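Local coordinates for putative carbohydrate metabolism domain-containing protein (Bacteroides vulgatus, PDB 3S30) that is of unproven function but is probably a carbohydrate-active protein, perhaps a glycoside hydrolase, built on a galactose-binding-like beta domain that holds a sodium ion, at residues Asp203-Thr208 with Asp263-Lys268; Lys220-Tyr225 with Arg293-Phe298; Phe246-Leu251 with Ala280-Thr285. All coordinates share one frame; numbering follows the deposited sequence.

Contact 1 (Asp203-Thr208 with Asp263-Lys268)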
ATOM      1  N   ASP A 203      10.179   8.290 -11.541  1.00 73.52           N
ATOM      2  CA  ASP A 203       9.032   8.934 -10.886  1.00 72.09           C
ATOM      3  C   ASP A 203       8.294   7.985  -9.934  1.00 68.41           C
ATOM      4  O   ASP A 203       7.180   7.557 -10.216  1.00 68.90           O
ATOM      5  CB  ASP A 203       8.080   9.465 -11.970  1.00 74.87           C
ATOM      6  CG  ASP A 203       7.108  10.528 -11.457  1.00 76.22           C
ATOM      7  OD1 ASP A 203       7.066  10.796 -10.239  1.00 79.33           O
ATOM      8  OD2 ASP A 203       6.374  11.096 -12.296  1.00 77.00           O
ATOM      9  N   ALA A 204       8.916   7.670  -8.799  1.00 66.52           N
ATOM     10  CA  ALA A 204       8.346   6.739  -7.802  1.00 63.32           C
ATOM     11  C   ALA A 204       6.861   6.975  -7.476  1.00 61.61           C
ATOM     12  O   ALA A 204       6.077   6.029  -7.406  1.00 61.52           O
ATOM     13  CB  ALA A 204       9.167   6.775  -6.516  1.00 61.77           C
ATOM     14  N   LEU A 205       6.487   8.229  -7.271  1.00 61.98           N
ATOM     15  CA  LEU A 205       5.100   8.593  -7.001  1.00 62.53           C
ATOM     16  C   LEU A 205       4.142   8.163  -8.124  1.00 63.72           C
ATOM     17  O   LEU A 205       3.037   7.699  -7.840  1.00 64.59           O
ATOM     18  CB  LEU A 205       4.975  10.108  -6.778  1.00 63.91           C
ATOM     19  CG  LEU A 205       5.688  10.692  -5.559  1.00 62.59           C
ATOM     20  CD1 LEU A 205       5.587  12.226  -5.567  1.00 61.16           C
ATOM     21  CD2 LEU A 205       5.106  10.126  -4.295  1.00 55.74           C
ATOM     22  N   SER A 206       4.556   8.329  -9.382  1.00 63.27           N
ATOM     23  CA  SER A 206       3.745   7.893 -10.538  1.00 63.42           C
ATOM     24  C   SER A 206       3.667   6.366 -10.683  1.00 61.82           C
ATOM     25  O   SER A 206       2.692   5.833 -11.224  1.00 60.56           O
ATOM     26  CB  SER A 206       4.284   8.498 -11.852  1.00 65.22           C
ATOM     27  OG  SER A 206       3.974   9.888 -11.963  1.00 64.20           O
ATOM     28  N   ALA A 207       4.696   5.669 -10.200  1.00 61.05           N
ATOM     29  CA  ALA A 207       4.823   4.222 -10.395  1.00 59.11           C
ATOM     30  C   ALA A 207       3.745   3.436  -9.649  1.00 57.16           C
ATOM     31  O   ALA A 207       3.273   2.404 -10.134  1.00 55.88           O
ATOM     32  CB  ALA A 207       6.223   3.759  -9.963  1.00 57.98           C
ATOM     33  N   THR A 208       3.381   3.918  -8.460  1.00 56.70           N
ATOM     34  CA  THR A 208       2.373   3.261  -7.620  1.00 54.85           C
ATOM     35  C   THR A 208       1.003   3.771  -8.019  1.00 55.30           C
ATOM     36  O   THR A 208       0.649   4.898  -7.697  1.00 56.14           O
ATOM     37  CB  THR A 208       2.570   3.568  -6.111  1.00 54.12           C
ATOM     38  OG1 THR A 208       2.615   4.992  -5.908  1.00 56.09           O
ATOM     39  CG2 THR A 208       3.832   2.935  -5.587  1.00 44.22           C
ATOM     40  N   ASP A 263      -2.551   7.982  -8.228  1.00 58.48           N
ATOM     41  CA  ASP A 263      -1.214   7.492  -7.911  1.00 57.11           C
ATOM     42  C   ASP A 263      -0.679   8.102  -6.601  1.00 56.46           C
ATOM     43  O   ASP A 263      -1.455   8.643  -5.801  1.00 56.29           O
ATOM     44  CB  ASP A 263      -0.269   7.690  -9.108  1.00 57.03           C
ATOM     45  CG  ASP A 263      -0.043   9.163  -9.469  1.00 62.90           C
ATOM     46  OD1 ASP A 263      -0.295  10.053  -8.625  1.00 59.80           O
ATOM     47  OD2 ASP A 263       0.404   9.426 -10.614  1.00 65.52           O
ATOM     48  N   GLY A 264       0.633   7.999  -6.383  1.00 56.12           N
ATOM     49  CA  GLY A 264       1.265   8.387  -5.119  1.00 54.60           C
ATOM     50  C   GLY A 264       1.253   9.858  -4.761  1.00 55.59           C
ATOM     51  O   GLY A 264       1.640  10.225  -3.653  1.00 56.11           O
ATOM     52  N   HIS A 265       0.827  10.709  -5.689  1.00 57.08           N
ATOM     53  CA  HIS A 265       0.733  12.147  -5.426  1.00 58.01           C
ATOM     54  C   HIS A 265      -0.418  12.469  -4.484  1.00 57.74           C
ATOM     55  O   HIS A 265      -0.403  13.497  -3.833  1.00 61.01           O
ATOM     56  CB  HIS A 265       0.542  12.925  -6.723  1.00 59.54           C
ATOM     57  CG  HIS A 265       1.693  12.821  -7.667  1.00 59.79           C
ATOM     58  ND1 HIS A 265       1.770  11.846  -8.640  1.00 56.71           N
ATOM     59  CD2 HIS A 265       2.805  13.583  -7.808  1.00 62.53           C
ATOM     60  CE1 HIS A 265       2.885  12.009  -9.335  1.00 61.99           C
ATOM     61  NE2 HIS A 265       3.532  13.053  -8.848  1.00 60.53           N
ATOM     62  N   ILE A 266      -1.413  11.591  -4.424  1.00 57.80           N
ATOM     63  CA  ILE A 266      -2.579  11.780  -3.573  1.00 58.89           C
ATOM     64  C   ILE A 266      -2.184  11.978  -2.098  1.00 60.40           C
ATOM     65  O   ILE A 266      -2.712  12.862  -1.428  1.00 63.32           O
ATOM     66  CB  ILE A 266      -3.576  10.593  -3.739  1.00 56.67           C
ATOM     67  CG1 ILE A 266      -4.964  10.961  -3.229  1.00 59.02           C
ATOM     68  CG2 ILE A 266      -3.075   9.341  -3.028  1.00 60.51           C
ATOM     69  CD1 ILE A 266      -5.643  12.065  -4.065  1.00 64.92           C
ATOM     70  N   ALA A 267      -1.223  11.193  -1.613  1.00 60.00           N
ATOM     71  CA  ALA A 267      -0.769  11.302  -0.227  1.00 60.29           C
ATOM     72  C   ALA A 267       0.132  12.523   0.017  1.00 62.84           C
ATOM     73  O   ALA A 267       0.421  12.845   1.169  1.00 64.69           O
ATOM     74  CB  ALA A 267      -0.053  10.005   0.208  1.00 56.57           C
ATOM     75  N   LYS A 268       0.595  13.177  -1.048  1.00 64.91           N
ATOM     76  CA  LYS A 268       1.415  14.396  -0.923  1.00 68.64           C
ATOM     77  C   LYS A 268       0.584  15.674  -1.066  1.00 70.57           C
ATOM     78  O   LYS A 268       1.105  16.783  -0.902  1.00 70.86           O
ATOM     79  CB  LYS A 268       2.549  14.392  -1.963  1.00 70.66           C
ATOM     80  CG  LYS A 268       3.918  13.939  -1.432  1.00 73.24           C
ATOM     81  CD  LYS A 268       3.863  12.653  -0.601  1.00 72.26           C
ATOM     82  CE  LYS A 268       5.216  12.378   0.045  1.00 74.19           C
ATOM     83  NZ  LYS A 268       5.149  11.516   1.249  1.00 68.12           N
TER
HETATM   84  O   HOH W   1       6.602  13.210  -9.387  1.00 68.48           O

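Contact 2 (Lys220-Tyr225 with Arg293-Phe298)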
ATOM      1  N   LYS A 220     -15.762   2.013   6.537  1.00 62.91           N
ATOM      2  CA  LYS A 220     -14.567   1.972   7.377  1.00 60.22           C
ATOM      3  C   LYS A 220     -13.567   0.888   7.009  1.00 59.18           C
ATOM      4  O   LYS A 220     -13.921  -0.156   6.422  1.00 59.53           O
ATOM      5  CB  LYS A 220     -14.932   1.929   8.871  1.00 60.91           C
ATOM      6  CG  LYS A 220     -15.795   0.779   9.300  1.00 66.10           C
ATOM      7  CD  LYS A 220     -16.313   0.957  10.731  1.00 67.40           C
ATOM      8  CE  LYS A 220     -17.572   1.833  10.773  1.00 74.24           C
ATOM      9  NZ  LYS A 220     -18.061   2.100  12.160  1.00 73.50           N
ATOM     10  N   LEU A 221     -12.306   1.184   7.322  1.00 56.14           N
ATOM     11  CA  LEU A 221     -11.205   0.254   7.134  1.00 55.45           C
ATOM     12  C   LEU A 221     -10.746  -0.176   8.514  1.00 55.34           C
ATOM     13  O   LEU A 221     -10.288   0.651   9.306  1.00 55.04           O
ATOM     14  CB  LEU A 221     -10.040   0.925   6.367  1.00 54.15           C
ATOM     15  CG  LEU A 221      -8.807   0.041   6.085  1.00 52.57           C
ATOM     16  CD1 LEU A 221      -9.135  -1.086   5.087  1.00 45.69           C
ATOM     17  CD2 LEU A 221      -7.627   0.870   5.592  1.00 45.58           C
ATOM     18  N   VAL A 222     -10.892  -1.462   8.814  1.00 56.64           N
ATOM     19  CA  VAL A 222     -10.515  -1.973  10.117  1.00 56.83           C
ATOM     20  C   VAL A 222      -9.454  -3.044   9.918  1.00 55.79           C
ATOM     21  O   VAL A 222      -9.448  -3.727   8.908  1.00 55.44           O
ATOM     22  CB  VAL A 222     -11.738  -2.523  10.936  1.00 59.68           C
ATOM     23  CG1 VAL A 222     -12.868  -1.491  10.998  1.00 60.30           C
ATOM     24  CG2 VAL A 222     -12.250  -3.816  10.362  1.00 64.04           C
ATOM     25  N   GLY A 223      -8.556  -3.163  10.892  1.00 55.08           N
ATOM     26  CA  GLY A 223      -7.509  -4.173  10.879  1.00 54.89           C
ATOM     27  C   GLY A 223      -6.666  -4.069  12.132  1.00 54.11           C
ATOM     28  O   GLY A 223      -7.010  -3.336  13.052  1.00 56.30           O
ATOM     29  N   TYR A 224      -5.562  -4.805  12.161  1.00 53.26           N
ATOM     30  CA  TYR A 224      -4.658  -4.835  13.308  1.00 52.10           C
ATOM     31  C   TYR A 224      -3.237  -4.606  12.819  1.00 50.37           C
ATOM     32  O   TYR A 224      -2.892  -5.063  11.737  1.00 48.91           O
ATOM     33  CB  TYR A 224      -4.745  -6.184  14.032  1.00 52.54           C
ATOM     34  CG  TYR A 224      -6.043  -6.396  14.775  1.00 54.04           C
ATOM     35  CD1 TYR A 224      -7.203  -6.761  14.096  1.00 56.56           C
ATOM     36  CD2 TYR A 224      -6.116  -6.231  16.162  1.00 54.97           C
ATOM     37  CE1 TYR A 224      -8.401  -6.954  14.765  1.00 58.58           C
ATOM     38  CE2 TYR A 224      -7.307  -6.415  16.844  1.00 55.22           C
ATOM     39  CZ  TYR A 224      -8.448  -6.780  16.144  1.00 60.63           C
ATOM     40  OH  TYR A 224      -9.631  -6.982  16.815  1.00 61.76           O
ATOM     41  N   TYR A 225      -2.426  -3.898  13.612  1.00 50.60           N
ATOM     42  CA  TYR A 225      -1.022  -3.666  13.270  1.00 50.30           C
ATOM     43  C   TYR A 225      -0.043  -3.846  14.451  1.00 52.31           C
ATOM     44  O   TYR A 225      -0.436  -3.877  15.626  1.00 52.39           O
ATOM     45  CB  TYR A 225      -0.849  -2.258  12.667  1.00 47.74           C
ATOM     46  CG  TYR A 225      -0.672  -1.165  13.696  1.00 46.92           C
ATOM     47  CD1 TYR A 225      -1.759  -0.501  14.229  1.00 49.68           C
ATOM     48  CD2 TYR A 225       0.599  -0.795  14.135  1.00 49.91           C
ATOM     49  CE1 TYR A 225      -1.595   0.501  15.184  1.00 51.22           C
ATOM     50  CE2 TYR A 225       0.772   0.197  15.074  1.00 49.39           C
ATOM     51  CZ  TYR A 225      -0.326   0.845  15.598  1.00 49.33           C
ATOM     52  OH  TYR A 225      -0.148   1.827  16.545  1.00 54.53           O
ATOM     53  N   ARG A 293      -5.657  -2.671  17.222  1.00 55.64           N
ATOM     54  CA  ARG A 293      -6.747  -2.419  16.290  1.00 56.40           C
ATOM     55  C   ARG A 293      -6.768  -0.986  15.787  1.00 55.67           C
ATOM     56  O   ARG A 293      -6.496  -0.054  16.535  1.00 56.87           O
ATOM     57  CB  ARG A 293      -8.093  -2.709  16.963  1.00 58.94           C
ATOM     58  CG  ARG A 293      -9.264  -2.708  15.997  1.00 61.05           C
ATOM     59  CD  ARG A 293     -10.385  -3.504  16.578  1.00 67.46           C
ATOM     60  NE  ARG A 293     -11.543  -3.639  15.697  1.00 71.46           N
ATOM     61  CZ  ARG A 293     -12.455  -2.689  15.497  1.00 75.54           C
ATOM     62  NH1 ARG A 293     -12.356  -1.498  16.097  1.00 71.43           N
ATOM     63  NH2 ARG A 293     -13.475  -2.932  14.685  1.00 77.48           N
ATOM     64  N   PHE A 294      -7.103  -0.826  14.513  1.00 56.35           N
ATOM     65  CA  PHE A 294      -7.406   0.476  13.940  1.00 56.75           C
ATOM     66  C   PHE A 294      -8.792   0.440  13.296  1.00 58.57           C
ATOM     67  O   PHE A 294      -9.284  -0.620  12.905  1.00 58.15           O
ATOM     68  CB  PHE A 294      -6.310   0.947  12.958  1.00 56.70           C
ATOM     69  CG  PHE A 294      -6.041   0.005  11.788  1.00 55.36           C
ATOM     70  CD1 PHE A 294      -6.754   0.125  10.603  1.00 53.79           C
ATOM     71  CD2 PHE A 294      -5.037  -0.957  11.864  1.00 54.52           C
ATOM     72  CE1 PHE A 294      -6.502  -0.730   9.515  1.00 54.47           C
ATOM     73  CE2 PHE A 294      -4.772  -1.821  10.782  1.00 52.26           C
ATOM     74  CZ  PHE A 294      -5.506  -1.700   9.606  1.00 53.87           C
ATOM     75  N   GLU A 295      -9.436   1.602  13.243  1.00 61.17           N
ATOM     76  CA  GLU A 295     -10.780   1.724  12.692  1.00 63.37           C
ATOM     77  C   GLU A 295     -10.927   3.106  12.070  1.00 63.13           C
ATOM     78  O   GLU A 295     -11.263   4.061  12.762  1.00 65.39           O
ATOM     79  CB  GLU A 295     -11.838   1.493  13.782  1.00 65.52           C
ATOM     80  CG  GLU A 295     -13.292   1.551  13.275  1.00 72.31           C
ATOM     81  CD  GLU A 295     -14.336   1.355  14.381  1.00 80.17           C
ATOM     82  OE1 GLU A 295     -14.011   0.766  15.438  1.00 81.07           O
ATOM     83  OE2 GLU A 295     -15.488   1.795  14.185  1.00 77.93           O
ATOM     84  N   LEU A 296     -10.671   3.200  10.765  1.00 61.80           N
ATOM     85  CA  LEU A 296     -10.671   4.488  10.051  1.00 61.57           C
ATOM     86  C   LEU A 296     -11.990   4.672   9.312  1.00 61.91           C
ATOM     87  O   LEU A 296     -12.313   3.895   8.423  1.00 61.37           O
ATOM     88  CB  LEU A 296      -9.501   4.547   9.063  1.00 60.15           C
ATOM     89  CG  LEU A 296      -8.151   3.998   9.563  1.00 61.50           C
ATOM     90  CD1 LEU A 296      -7.083   4.117   8.482  1.00 52.39           C
ATOM     91  CD2 LEU A 296      -7.710   4.704  10.859  1.00 62.40           C
ATOM     92  N   ASP A 297     -12.765   5.684   9.693  1.00 64.37           N
ATOM     93  CA  ASP A 297     -14.034   5.982   9.013  1.00 65.36           C
ATOM     94  C   ASP A 297     -13.767   6.709   7.699  1.00 62.39           C
ATOM     95  O   ASP A 297     -12.953   7.630   7.639  1.00 58.66           O
ATOM     96  CB  ASP A 297     -14.944   6.863   9.885  1.00 69.08           C
ATOM     97  CG  ASP A 297     -15.511   6.127  11.107  1.00 75.54           C
ATOM     98  OD1 ASP A 297     -16.386   5.245  10.941  1.00 81.08           O
ATOM     99  OD2 ASP A 297     -15.114   6.467  12.241  1.00 79.02           O
ATOM    100  N   PHE A 298     -14.459   6.297   6.644  1.00 63.06           N
ATOM    101  CA  PHE A 298     -14.441   7.051   5.383  1.00 62.25           C
ATOM    102  C   PHE A 298     -15.141   8.400   5.548  1.00 63.63           C
ATOM    103  O   PHE A 298     -16.265   8.478   6.042  1.00 63.43           O
ATOM    104  CB  PHE A 298     -15.067   6.248   4.237  1.00 61.18           C
ATOM    105  CG  PHE A 298     -14.108   5.303   3.573  1.00 63.55           C
ATOM    106  CD1 PHE A 298     -13.795   4.076   4.161  1.00 62.03           C
ATOM    107  CD2 PHE A 298     -13.495   5.642   2.368  1.00 62.35           C
ATOM    108  CE1 PHE A 298     -12.914   3.198   3.550  1.00 56.69           C
ATOM    109  CE2 PHE A 298     -12.601   4.770   1.750  1.00 57.15           C
ATOM    110  CZ  PHE A 298     -12.310   3.551   2.343  1.00 56.66           C
TER

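Contact 3 (Phe246-Leu251 with Ala280-Thr285)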
ATOM      1  N   PHE A 246       4.638   5.277   9.954  1.00 52.21           N
ATOM      2  CA  PHE A 246       4.046   4.499   8.883  1.00 51.10           C
ATOM      3  C   PHE A 246       2.769   5.177   8.411  1.00 50.07           C
ATOM      4  O   PHE A 246       2.304   6.127   9.031  1.00 50.74           O
ATOM      5  CB  PHE A 246       3.752   3.075   9.365  1.00 51.98           C
ATOM      6  CG  PHE A 246       2.610   2.963  10.372  1.00 54.42           C
ATOM      7  CD1 PHE A 246       1.305   2.763   9.946  1.00 53.54           C
ATOM      8  CD2 PHE A 246       2.860   2.992  11.736  1.00 51.72           C
ATOM      9  CE1 PHE A 246       0.258   2.623  10.864  1.00 54.42           C
ATOM     10  CE2 PHE A 246       1.821   2.851  12.659  1.00 53.61           C
ATOM     11  CZ  PHE A 246       0.520   2.669  12.217  1.00 57.41           C
ATOM     12  N   ASN A 247       2.189   4.682   7.325  1.00 48.63           N
ATOM     13  CA  ASN A 247       0.914   5.224   6.866  1.00 49.67           C
ATOM     14  C   ASN A 247      -0.055   4.107   6.516  1.00 48.53           C
ATOM     15  O   ASN A 247       0.343   3.049   6.060  1.00 47.13           O
ATOM     16  CB  ASN A 247       1.103   6.198   5.684  1.00 49.03           C
ATOM     17  CG  ASN A 247      -0.064   7.191   5.539  1.00 50.05           C
ATOM     18  OD1 ASN A 247      -1.039   7.131   6.280  1.00 49.23           O
ATOM     19  ND2 ASN A 247       0.032   8.085   4.567  1.00 43.20           N
ATOM     20  N   ILE A 248      -1.328   4.351   6.791  1.00 51.06           N
ATOM     21  CA  ILE A 248      -2.421   3.501   6.342  1.00 50.58           C
ATOM     22  C   ILE A 248      -3.531   4.443   5.890  1.00 51.56           C
ATOM     23  O   ILE A 248      -3.912   5.368   6.623  1.00 52.87           O
ATOM     24  CB  ILE A 248      -2.958   2.585   7.476  1.00 51.85           C
ATOM     25  CG1 ILE A 248      -1.893   1.573   7.918  1.00 51.10           C
ATOM     26  CG2 ILE A 248      -4.238   1.828   7.039  1.00 49.63           C
ATOM     27  CD1 ILE A 248      -2.406   0.592   9.021  1.00 46.98           C
ATOM     28  N   TYR A 249      -4.033   4.219   4.679  1.00 50.95           N
ATOM     29  CA  TYR A 249      -5.216   4.927   4.199  1.00 50.53           C
ATOM     30  C   TYR A 249      -5.948   4.166   3.084  1.00 50.84           C
ATOM     31  O   TYR A 249      -5.465   3.156   2.559  1.00 47.48           O
ATOM     32  CB  TYR A 249      -4.853   6.341   3.733  1.00 50.80           C
ATOM     33  CG  TYR A 249      -3.974   6.418   2.504  1.00 50.43           C
ATOM     34  CD1 TYR A 249      -2.592   6.352   2.611  1.00 54.24           C
ATOM     35  CD2 TYR A 249      -4.522   6.602   1.236  1.00 52.59           C
ATOM     36  CE1 TYR A 249      -1.780   6.444   1.502  1.00 51.07           C
ATOM     37  CE2 TYR A 249      -3.712   6.682   0.111  1.00 52.05           C
ATOM     38  CZ  TYR A 249      -2.337   6.594   0.254  1.00 53.68           C
ATOM     39  OH  TYR A 249      -1.507   6.680  -0.844  1.00 60.00           O
ATOM     40  N   ALA A 250      -7.131   4.666   2.740  1.00 52.31           N
ATOM     41  CA  ALA A 250      -7.937   4.079   1.683  1.00 51.81           C
ATOM     42  C   ALA A 250      -8.625   5.187   0.918  1.00 54.59           C
ATOM     43  O   ALA A 250      -8.958   6.232   1.485  1.00 55.95           O
ATOM     44  CB  ALA A 250      -8.961   3.104   2.256  1.00 49.79           C
ATOM     45  N   LEU A 251      -8.843   4.940  -0.369  1.00 55.83           N
ATOM     46  CA  LEU A 251      -9.411   5.923  -1.271  1.00 56.76           C
ATOM     47  C   LEU A 251     -10.674   5.354  -1.911  1.00 57.76           C
ATOM     48  O   LEU A 251     -10.764   4.151  -2.161  1.00 55.88           O
ATOM     49  CB  LEU A 251      -8.392   6.259  -2.364  1.00 57.19           C
ATOM     50  CG  LEU A 251      -7.008   6.730  -1.904  1.00 55.61           C
ATOM     51  CD1 LEU A 251      -6.024   6.714  -3.064  1.00 52.35           C
ATOM     52  CD2 LEU A 251      -7.084   8.116  -1.294  1.00 59.38           C
ATOM     53  N   ALA A 280     -10.098   7.566   3.913  1.00 56.46           N
ATOM     54  CA  ALA A 280      -9.916   7.118   5.288  1.00 56.12           C
ATOM     55  C   ALA A 280      -8.426   7.132   5.594  1.00 55.39           C
ATOM     56  O   ALA A 280      -7.664   6.434   4.934  1.00 55.62           O
ATOM     57  CB  ALA A 280     -10.496   5.722   5.475  1.00 53.39           C
ATOM     58  N   VAL A 281      -8.019   7.924   6.588  1.00 56.10           N
ATOM     59  CA  VAL A 281      -6.608   8.152   6.888  1.00 55.34           C
ATOM     60  C   VAL A 281      -6.312   7.909   8.362  1.00 56.28           C
ATOM     61  O   VAL A 281      -6.970   8.466   9.236  1.00 57.86           O
ATOM     62  CB  VAL A 281      -6.180   9.610   6.500  1.00 58.14           C
ATOM     63  CG1 VAL A 281      -4.666   9.829   6.702  1.00 47.80           C
ATOM     64  CG2 VAL A 281      -6.570   9.914   5.048  1.00 54.40           C
ATOM     65  N   ILE A 282      -5.306   7.087   8.648  1.00 55.33           N
ATOM     66  CA  ILE A 282      -4.936   6.822  10.046  1.00 55.35           C
ATOM     67  C   ILE A 282      -4.282   8.046  10.675  1.00 57.18           C
ATOM     68  O   ILE A 282      -3.554   8.778  10.018  1.00 56.86           O
ATOM     69  CB  ILE A 282      -4.005   5.605  10.170  1.00 53.72           C
ATOM     70  CG1 ILE A 282      -3.986   5.081  11.613  1.00 54.63           C
ATOM     71  CG2 ILE A 282      -2.603   5.948   9.679  1.00 49.82           C
ATOM     72  CD1 ILE A 282      -3.619   3.615  11.729  1.00 47.63           C
ATOM     73  N   THR A 283      -4.559   8.274  11.951  1.00 61.20           N
ATOM     74  CA  THR A 283      -3.951   9.386  12.674  1.00 64.60           C
ATOM     75  C   THR A 283      -3.041   8.873  13.801  1.00 65.98           C
ATOM     76  O   THR A 283      -1.903   9.318  13.914  1.00 68.23           O
ATOM     77  CB  THR A 283      -5.034  10.411  13.160  1.00 67.94           C
ATOM     78  OG1 THR A 283      -5.986   9.772  14.018  1.00 65.72           O
ATOM     79  CG2 THR A 283      -5.785  11.006  11.942  1.00 64.83           C
ATOM     80  N   ASP A 284      -3.512   7.913  14.598  1.00 66.28           N
ATOM     81  CA  ASP A 284      -2.680   7.309  15.644  1.00 67.35           C
ATOM     82  C   ASP A 284      -1.752   6.285  15.001  1.00 66.92           C
ATOM     83  O   ASP A 284      -2.211   5.273  14.444  1.00 66.65           O
ATOM     84  CB  ASP A 284      -3.549   6.651  16.711  1.00 68.98           C
ATOM     85  CG  ASP A 284      -2.794   6.370  17.997  1.00 72.78           C
ATOM     86  OD1 ASP A 284      -1.578   6.092  17.936  1.00 67.14           O
ATOM     87  OD2 ASP A 284      -3.425   6.437  19.083  1.00 76.60           O
ATOM     88  N   THR A 285      -0.449   6.542  15.095  1.00 66.85           N
ATOM     89  CA  THR A 285       0.558   5.792  14.334  1.00 64.25           C
ATOM     90  C   THR A 285       1.719   5.264  15.222  1.00 65.62           C
ATOM     91  O   THR A 285       2.811   4.965  14.711  1.00 64.26           O
ATOM     92  CB  THR A 285       1.092   6.711  13.214  1.00 62.20           C
ATOM     93  OG1 THR A 285       1.532   5.935  12.103  1.00 69.48           O
ATOM     94  CG2 THR A 285       2.209   7.609  13.696  1.00 64.48           C
TER

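Contact 1 (Asp203-Thr208 with Asp263-Lys268)
Leu205 lays its CB over one face of the His265 imidazole, 3.9 Å from the ring centroid and 15° off the ring normal, a CH-pi contact in which the two side chains cross at about a right angle. At the ring edge, close to its plane, Ser206 OG lies 3.5 Å from His265 CE1. The Asp263 carboxylate takes another part of the rim: its OD1 accepts from His265 ND1 at 2.7 Å and, more distantly, from the backbone N of His265, which closes an Asx turn. Both donors meet OD1 from the same face of the carboxylate. Chi1 of 64° puts Asp263 CG between its own backbone N and carbonyl carbon. An alanine in place of Asp263 would probably leave ND1 without its acceptor and the imidazole free to turn beneath Leu205. At NE2, a hydrogen-bonded water also donates to Asp203 OD1 at 2.6 Å. Asp203 is the N-cap residue of helix 204-207, and its OD2 accepts from Ser206 OG at 2.7 Å. The main chains join where Gly264 N donates to Leu205 O at 2.8 Å; a side chain on Gly264 would run into that same oxygen. The short helix leads into strand 208-213, which pairs antiparallel with strand 262-263, so the contact links the start of one strand to the turn following its partner. Lys268 forms salt bridges with Asp328 and Asp330, and Ile266 packs on Tyr249 and Leu251 of strand 247-254.

Contact 2 (Lys220-Tyr225 with Arg293-Phe298)
Lys220-Tyr225 and Arg293-Asp297 run as neighbouring antiparallel strands, their axes 4.6 Å apart at closest and their directions 173° apart. Leu221 with Leu296 and Gly223 with Phe294 are the hydrogen-bonded pairs. Leu221 N donates to Leu296 O at 2.9 Å, Leu296 N returns to Leu221 O, and Phe294 N reaches Gly223 O; the fourth bond, Gly223 N to Phe294 O, is weak. Val222 with Glu295 is the non-hydrogen-bonded pair between them, and there Val222 CA makes a CA-H...O contact with Phe294 O. Strand 218-228 also pairs with strand 339-349 on its other edge, an antiparallel arrangement consistent with the beta-sandwich of galactose-binding-like domains. The face bearing Lys220, Val222, Tyr224, Arg293, Glu295 and Asp297 is largely polar, with Val222 CG1 alongside Glu295 CG. Here Glu295, extended beyond CG, lies side by side with Lys220 and splits its carboxylate between two cations: OE2 receives Lys220 NZ at 3.3 Å, and OE1 receives Arg293 NH1 at 2.9 Å, close to the guanidinium plane. Asp297 OD1 adds a long salt bridge to Lys220 NZ at 3.8 Å, so NZ has a second, weaker carboxylate neighbour. Arg293 CB and CG pass over one face of the Tyr224 ring, off-centre, with the ring and guanidinium planes 72° apart; Arg162 makes a cation-pi contact with the same tyrosine. The other face is apolar and carries Leu221, Phe294 and Leu296. Phe294 has CG between its backbone N and carbonyl carbon (chi1 58°), and its ring lies over Gly223, whose CA is 3.8 Å from the centroid; a CB on that glycine would collide with Phe294 CZ. Leu221 CG and Tyr225 CD1 approach other parts of the phenyl ring, while Ile248 of strand 247-254 packs against Leu221, Phe294 and Leu296.

Contact 3 (Phe246-Leu251 with Ala280-Thr285)
Ala250 and Ala280 exchange two backbone bonds, Ala250 N to Ala280 O at 2.9 Å and Ala280 N to Ala250 O at 3.0 Å, as an antiparallel hydrogen-bonded pair. Ile282 N continues the pairing to Ile248 O at 3.0 Å, nearly along the C=O axis, just past the end of strand 276-281. A CA-H...O contact from Tyr249 CA to Ala280 O lies between these bonds. Polar side-chain contact is limited to Thr285. Its OG1 donates a weak bond to Phe246 O at 3.2 Å and also stands 3.1 Å above one face of the Phe246 ring, displaced toward the rim near CE2. Among apolar side chains, Phe246 and Ile282 cross at about a right angle, with CE1 and CD1 4.1 Å apart. Ile282 CG2, set between its backbone N and carbonyl carbon, rests against Ile248 CB, and Val281 CG2 approaches Tyr249 CB. Tyr249 turns its ring away from Val281 and meets Tyr271 edge-to-face. Strand 247-254 pairs antiparallel with both 276-281 and 317-324, and Ile248 and Ile282 pack on Leu296 of strand 291-297. Three main-chain bonds pair the Ala280 end, whereas across to Phe246 the Thr285 end has one weak bond and packing.

In the fold
Contacts 2 and 3 are close neighbours, their centres 8 Å apart, and contact 3 is nested within the chain loop that contact 2 closes. Their side chains pack together: Phe298 CZ lies 3.4 Å from Ala250 CB, and Tyr225 CE2 lies 3.7 Å from Phe246 CE2. Contact 1 meets contact 3 where Ala267 CB is 3.8 Å from Tyr249 OH, but does not touch contact 2, whose nearest atoms are about 11 Å away. Contact 2 lies near the sodium site of Asn105, Glu107, Asn165 and Asp343: the Tyr224 side chain is about 9 Å from the ion, and its backbone is hydrogen-bonded to that of Asp343.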